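Local coordinates for stringent starvation protein B (Caulobacter vibrioides, PDB 2QAS) that probably acts as a dimeric adaptor that delivers ssrA-tagged proteins to the ClpX unfoldase for degradation, at residues A20-V28 against Q119-P127; A56-L64 against K101-A109. All blocks are in the same frame, centred on the assembly; numbering follows the deposited sequence.

Contact 1 of 2, residues A20-V28 against Q119-P127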
# COMPACT_ATOMS: atom_id res chain seq x y z
N ALA A 20 0.59 7.07 -0.08
CA ALA A 20 0.43 6.19 1.07
C ALA A 20 -1.04 5.79 1.21
O ALA A 20 -1.36 4.69 1.66
CB ALA A 20 0.90 6.89 2.34
N GLN A 21 -1.93 6.69 0.81
CA GLN A 21 -3.37 6.47 0.87
C GLN A 21 -3.77 5.38 -0.13
O GLN A 21 -4.49 4.45 0.21
CB GLN A 21 -4.11 7.76 0.53
CG GLN A 21 -5.43 7.96 1.27
CD GLN A 21 -5.22 8.38 2.72
OE1 GLN A 21 -4.55 7.68 3.50
NE2 GLN A 21 -5.81 9.51 3.10
N ASP A 22 -3.29 5.49 -1.36
CA ASP A 22 -3.58 4.50 -2.39
C ASP A 22 -3.00 3.17 -1.99
O ASP A 22 -3.66 2.13 -2.09
CB ASP A 22 -2.97 4.91 -3.73
CG ASP A 22 -3.48 6.24 -4.20
OD1 ASP A 22 -4.71 6.43 -4.21
OD2 ASP A 22 -2.63 7.09 -4.57
N ALA A 23 -1.75 3.19 -1.55
CA ALA A 23 -1.09 1.97 -1.12
C ALA A 23 -1.97 1.25 -0.12
O ALA A 23 -2.14 0.04 -0.19
CB ALA A 23 0.27 2.31 -0.50
N LEU A 24 -2.55 2.00 0.81
CA LEU A 24 -3.38 1.40 1.84
C LEU A 24 -4.75 0.88 1.37
O LEU A 24 -5.33 -0.00 2.00
CB LEU A 24 -3.53 2.36 3.01
CG LEU A 24 -2.22 2.50 3.80
CD1 LEU A 24 -2.37 3.55 4.88
CD2 LEU A 24 -1.86 1.14 4.40
N ARG A 25 -5.27 1.43 0.28
CA ARG A 25 -6.54 0.94 -0.23
C ARG A 25 -6.33 -0.52 -0.59
O ARG A 25 -7.27 -1.33 -0.56
CB ARG A 25 -6.98 1.73 -1.47
CG ARG A 25 -7.42 3.16 -1.17
CD ARG A 25 -7.90 3.87 -2.43
NE ARG A 25 -8.36 5.23 -2.14
CZ ARG A 25 -9.46 5.53 -1.46
NH1 ARG A 25 -10.23 4.56 -0.99
NH2 ARG A 25 -9.79 6.80 -1.25
N GLY A 26 -5.09 -0.85 -0.91
CA GLY A 26 -4.73 -2.21 -1.28
C GLY A 26 -4.92 -3.23 -0.17
O GLY A 26 -5.00 -4.43 -0.43
N VAL A 27 -4.98 -2.76 1.08
CA VAL A 27 -5.19 -3.67 2.21
C VAL A 27 -6.65 -4.15 2.16
O VAL A 27 -6.96 -5.29 2.50
CB VAL A 27 -4.93 -2.98 3.57
CG1 VAL A 27 -5.33 -3.91 4.71
CG2 VAL A 27 -3.46 -2.63 3.69
N VAL A 28 -7.54 -3.26 1.74
CA VAL A 28 -8.95 -3.60 1.64
C VAL A 28 -9.09 -4.69 0.59
O VAL A 28 -9.75 -5.70 0.81
CB VAL A 28 -9.78 -2.37 1.22
CG1 VAL A 28 -11.23 -2.77 1.03
CG2 VAL A 28 -9.64 -1.27 2.28
N GLN A 119 -10.23 -4.41 16.13
CA GLN A 119 -10.30 -2.96 16.09
C GLN A 119 -9.33 -2.31 15.11
O GLN A 119 -8.75 -1.26 15.40
CB GLN A 119 -10.06 -2.40 17.48
CG GLN A 119 -11.16 -2.73 18.48
CD GLN A 119 -10.75 -2.39 19.89
OE1 GLN A 119 -10.47 -1.23 20.21
NE2 GLN A 119 -10.70 -3.40 20.75
N PHE A 120 -9.16 -2.93 13.95
CA PHE A 120 -8.28 -2.37 12.94
C PHE A 120 -9.12 -1.48 12.03
O PHE A 120 -10.14 -1.92 11.50
CB PHE A 120 -7.61 -3.47 12.13
CG PHE A 120 -6.78 -2.96 10.99
CD1 PHE A 120 -7.31 -2.87 9.71
CD2 PHE A 120 -5.49 -2.48 11.22
CE1 PHE A 120 -6.58 -2.31 8.67
CE2 PHE A 120 -4.74 -1.92 10.18
CZ PHE A 120 -5.29 -1.83 8.90
N ALA A 121 -8.70 -0.24 11.83
CA ALA A 121 -9.45 0.68 10.99
C ALA A 121 -8.57 1.47 10.02
O ALA A 121 -7.39 1.65 10.26
CB ALA A 121 -10.24 1.64 11.86
N LEU A 122 -9.17 1.93 8.92
CA LEU A 122 -8.47 2.72 7.91
C LEU A 122 -9.42 3.80 7.40
O LEU A 122 -10.62 3.57 7.32
CB LEU A 122 -8.03 1.85 6.72
CG LEU A 122 -6.96 0.78 6.93
CD1 LEU A 122 -6.79 -0.01 5.65
CD2 LEU A 122 -5.64 1.43 7.34
N GLN A 123 -8.88 4.97 7.06
CA GLN A 123 -9.70 6.07 6.55
C GLN A 123 -9.03 6.61 5.29
O GLN A 123 -7.85 6.95 5.31
CB GLN A 123 -9.83 7.17 7.60
CG GLN A 123 -10.45 6.70 8.94
CD GLN A 123 -10.48 7.79 10.02
OE1 GLN A 123 -11.07 8.86 9.82
NE2 GLN A 123 -9.84 7.52 11.16
N PHE A 124 -9.77 6.68 4.18
CA PHE A 124 -9.22 7.17 2.92
C PHE A 124 -9.91 8.42 2.41
O PHE A 124 -10.72 9.04 3.11
CB PHE A 124 -9.32 6.10 1.82
CG PHE A 124 -8.99 4.72 2.27
CD1 PHE A 124 -9.96 3.92 2.86
CD2 PHE A 124 -7.72 4.20 2.09
CE1 PHE A 124 -9.67 2.62 3.26
CE2 PHE A 124 -7.42 2.91 2.49
CZ PHE A 124 -8.39 2.12 3.07
N SER A 125 -9.59 8.77 1.17
CA SER A 125 -10.13 9.94 0.47
C SER A 125 -10.12 11.19 1.35
O SER A 125 -10.77 12.19 1.03
CB SER A 125 -11.55 9.66 -0.03
OG SER A 125 -12.02 10.70 -0.86
N ALA A 126 -9.37 11.12 2.44
CA ALA A 126 -9.27 12.23 3.38
C ALA A 126 -7.83 12.74 3.45
O ALA A 126 -7.00 12.18 4.16
CB ALA A 126 -9.74 11.79 4.77
N PRO A 127 -7.52 13.82 2.70
CA PRO A 127 -6.18 14.41 2.67
C PRO A 127 -5.89 15.26 3.91
O PRO A 127 -4.73 15.61 4.19
CB PRO A 127 -6.20 15.24 1.39
CG PRO A 127 -7.62 15.72 1.33
CD PRO A 127 -8.40 14.47 1.70
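Arg25 and Phe124 form the centre of this helix-to-strand contact, their side chains lying side by side and pointing opposite ways. The guanidinium lies over the root of the aromatic side chain, with Phe124 CG 3.4 Å above the guanidinium plane and displaced toward the rim of that group; the planes of guanidinium and ring are 25° apart. Closer to the helix, Arg25 CG approaches Phe124 CD2 at 3.4 Å, which puts the methylene part of the arginine against the ring too. With Arg25 CG anti to the carbonyl carbon (chi1 -71°) and the chain extended from there to NE, the charged end reaches back beyond the ring to Phe124 CB. Arg25 NH1 is hydrogen-bonded to Leu110 O, a second-shell bond that helps fix the group's rotation.

Other helix residues also meet the phenyl ring. Leu24 C and Gln21 O stand at its edge, while Val28 CG2 meets Phe124 CZ at 3.7 Å on a slant. Further along, Val27 CB touches Leu122 CD1 (4.1 Å), and beyond Phe124 Gln21 NE2 comes to 3.1 Å from Ala126 O in a poorly ordered tail.

Strand 120-123, an outermost strand of its sheet within the chain, is hydrogen-bonded to 110-115; the axis of 20-28 makes 137° with it, N-to-C. Ala20 packs on Leu24 of the second subunit and Ala23 on its Val27, and the reverse, while its Tyr16 stacks on Phe120, making this contact part of the dimer interface.

Contact 2 of 2, residues A56-L64 against K101-A109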
# COMPACT_ATOMS: atom_id res chain seq x y z
N ALA A 56 -17.65 7.55 -9.33
CA ALA A 56 -17.80 6.89 -10.63
C ALA A 56 -17.49 5.42 -10.43
O ALA A 56 -16.83 5.05 -9.46
CB ALA A 56 -16.83 7.50 -11.64
N GLY A 57 -17.97 4.57 -11.33
CA GLY A 57 -17.70 3.15 -11.21
C GLY A 57 -18.63 2.31 -10.35
O GLY A 57 -18.67 1.09 -10.52
N VAL A 58 -19.36 2.92 -9.42
CA VAL A 58 -20.24 2.13 -8.58
C VAL A 58 -21.61 1.93 -9.20
O VAL A 58 -22.22 2.87 -9.73
CB VAL A 58 -20.39 2.71 -7.12
CG1 VAL A 58 -19.47 3.88 -6.93
CG2 VAL A 58 -21.83 3.06 -6.83
N SER A 59 -22.08 0.69 -9.16
CA SER A 59 -23.37 0.36 -9.72
C SER A 59 -24.19 -0.40 -8.68
O SER A 59 -23.64 -1.10 -7.83
CB SER A 59 -23.19 -0.48 -10.98
OG SER A 59 -22.30 -1.55 -10.72
N GLY A 60 -25.50 -0.26 -8.76
CA GLY A 60 -26.38 -0.94 -7.82
C GLY A 60 -27.81 -0.63 -8.18
O GLY A 60 -28.05 0.19 -9.07
N PRO A 61 -28.79 -1.26 -7.53
CA PRO A 61 -30.17 -0.94 -7.89
C PRO A 61 -30.38 0.57 -7.73
O PRO A 61 -29.94 1.16 -6.75
CB PRO A 61 -30.99 -1.75 -6.89
CG PRO A 61 -30.10 -2.92 -6.59
CD PRO A 61 -28.75 -2.25 -6.44
N GLN A 62 -31.04 1.17 -8.72
CA GLN A 62 -31.30 2.61 -8.71
C GLN A 62 -32.01 3.03 -7.42
O GLN A 62 -31.69 4.06 -6.83
CB GLN A 62 -32.15 2.99 -9.93
CG GLN A 62 -31.84 4.37 -10.50
CD GLN A 62 -32.71 4.73 -11.70
OE1 GLN A 62 -33.91 4.95 -11.57
NE2 GLN A 62 -32.10 4.78 -12.89
N ASP A 63 -32.97 2.22 -6.99
CA ASP A 63 -33.73 2.51 -5.77
C ASP A 63 -32.82 2.61 -4.56
O ASP A 63 -32.87 3.58 -3.81
CB ASP A 63 -34.77 1.41 -5.53
CG ASP A 63 -34.15 0.01 -5.47
OD1 ASP A 63 -33.70 -0.49 -6.53
OD2 ASP A 63 -34.10 -0.57 -4.36
N LEU A 64 -31.98 1.59 -4.39
CA LEU A 64 -31.05 1.53 -3.27
C LEU A 64 -30.08 2.72 -3.25
O LEU A 64 -29.94 3.39 -2.23
CB LEU A 64 -30.26 0.22 -3.34
CG LEU A 64 -29.15 0.02 -2.30
CD1 LEU A 64 -29.73 0.12 -0.90
CD2 LEU A 64 -28.50 -1.34 -2.53
N LYS A 101 -29.61 -8.11 -3.43
CA LYS A 101 -29.21 -7.14 -4.45
C LYS A 101 -27.70 -7.14 -4.69
O LYS A 101 -26.91 -7.42 -3.77
CB LYS A 101 -29.65 -5.73 -4.05
CG LYS A 101 -31.15 -5.58 -3.89
CD LYS A 101 -31.52 -4.21 -3.32
CE LYS A 101 -33.03 -4.10 -3.09
NZ LYS A 101 -33.82 -4.33 -4.35
N ARG A 102 -27.29 -6.82 -5.91
CA ARG A 102 -25.88 -6.78 -6.30
C ARG A 102 -25.27 -5.39 -6.26
O ARG A 102 -25.93 -4.40 -6.56
CB ARG A 102 -25.71 -7.35 -7.70
CG ARG A 102 -25.25 -8.80 -7.73
CD ARG A 102 -23.78 -8.91 -8.10
NE ARG A 102 -23.14 -9.91 -7.26
CZ ARG A 102 -21.89 -10.34 -7.41
NH1 ARG A 102 -21.13 -9.87 -8.39
NH2 ARG A 102 -21.40 -11.22 -6.55
N LEU A 103 -23.99 -5.33 -5.92
CA LEU A 103 -23.27 -4.07 -5.84
C LEU A 103 -21.86 -4.22 -6.37
O LEU A 103 -21.22 -5.26 -6.20
CB LEU A 103 -23.15 -3.60 -4.39
CG LEU A 103 -24.35 -3.02 -3.68
CD1 LEU A 103 -23.93 -2.71 -2.25
CD2 LEU A 103 -24.83 -1.76 -4.39
N SER A 104 -21.39 -3.15 -7.01
CA SER A 104 -20.04 -3.10 -7.53
C SER A 104 -19.43 -1.83 -6.96
O SER A 104 -19.99 -0.75 -7.12
CB SER A 104 -20.03 -3.05 -9.05
OG SER A 104 -20.04 -4.37 -9.55
N VAL A 105 -18.30 -1.98 -6.29
CA VAL A 105 -17.64 -0.83 -5.69
C VAL A 105 -16.16 -0.77 -6.03
O VAL A 105 -15.44 -1.75 -5.85
CB VAL A 105 -17.81 -0.86 -4.15
CG1 VAL A 105 -17.13 0.35 -3.53
CG2 VAL A 105 -19.28 -0.91 -3.80
N PRO A 106 -15.70 0.38 -6.55
CA PRO A 106 -14.27 0.47 -6.89
C PRO A 106 -13.52 0.72 -5.59
O PRO A 106 -14.08 1.29 -4.64
CB PRO A 106 -14.21 1.68 -7.82
CG PRO A 106 -15.60 1.79 -8.37
CD PRO A 106 -16.44 1.49 -7.16
N TYR A 107 -12.27 0.29 -5.52
CA TYR A 107 -11.52 0.53 -4.30
C TYR A 107 -11.30 2.03 -4.14
O TYR A 107 -11.10 2.53 -3.04
CB TYR A 107 -10.20 -0.23 -4.35
CG TYR A 107 -10.44 -1.71 -4.47
CD1 TYR A 107 -10.13 -2.39 -5.64
CD2 TYR A 107 -11.03 -2.43 -3.42
CE1 TYR A 107 -10.42 -3.75 -5.78
CE2 TYR A 107 -11.31 -3.78 -3.55
CZ TYR A 107 -11.01 -4.44 -4.73
OH TYR A 107 -11.31 -5.77 -4.88
N ALA A 108 -11.38 2.75 -5.26
CA ALA A 108 -11.21 4.20 -5.26
C ALA A 108 -12.37 4.89 -4.53
O ALA A 108 -12.20 5.97 -3.96
CB ALA A 108 -11.12 4.71 -6.68
N ALA A 109 -13.54 4.26 -4.54
CA ALA A 109 -14.70 4.85 -3.88
C ALA A 109 -14.65 4.71 -2.36
O ALA A 109 -15.34 5.43 -1.65
CB ALA A 109 -15.96 4.23 -4.43
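Lys101 passes Pro61 at a slant, three of its carbons near one ring atom, and then turns to Asp63. Its CB is 3.8 Å from Pro61 CG, its own CG stays beside that same ring carbon, and CD is again 3.8 Å from Pro61 CG while also approaching Leu64 CD2. CE continues toward the acid, and a bend at the last torsion (chi4 -57°) turns NZ to it. NZ ends 3.8 Å from Asp63 OD2, a long salt bridge between side chains that come from opposite directions.

Leu103 CD2 lies among several neighbours, including Gly60 CA at 3.9 Å and Leu64 CD2 at 4.1 Å. The segments are joined by one antiparallel hydrogen-bonded pair, Ser59 with Ser104: Ser59 N donates to Ser104 O (3.3 Å) and Ser104 N to Ser59 O (3.2 Å). Farther on, Val58 and Pro106 are set roughly perpendicular, Val58 CG1 against Pro106 CD at 3.9 Å.

This single bridge places 56-64 along the edge of strand 99-106, whose other neighbour is 89-96. Two backbone bonds and apolar contacts thus appear to carry most of the attachment, whereas the ion pair, long and with an exposed acid, probably adds only a modest electrostatic pull.

How the contacts relate
Along the chain the segments come in the order 20-28, 56-64, 101-109, 119-127, so contact 2 is made wholly by residues between the two halves of contact 1. Their centres are about 19 Å apart, on opposite sides of the chain's centre. Contact 1 joins helix 16-35 to the four-stranded antiparallel sheet; contact 2 borders the three-stranded one. The turn at 107-109 connects them, leading from strand 99-106 into 110-115, the partner of 120-123. There the contacts also touch, Arg25 NH1 packing 3.0 Å from Tyr107 O. The second subunit reaches contact 1 but does not touch contact 2, which belongs to the individual subunit.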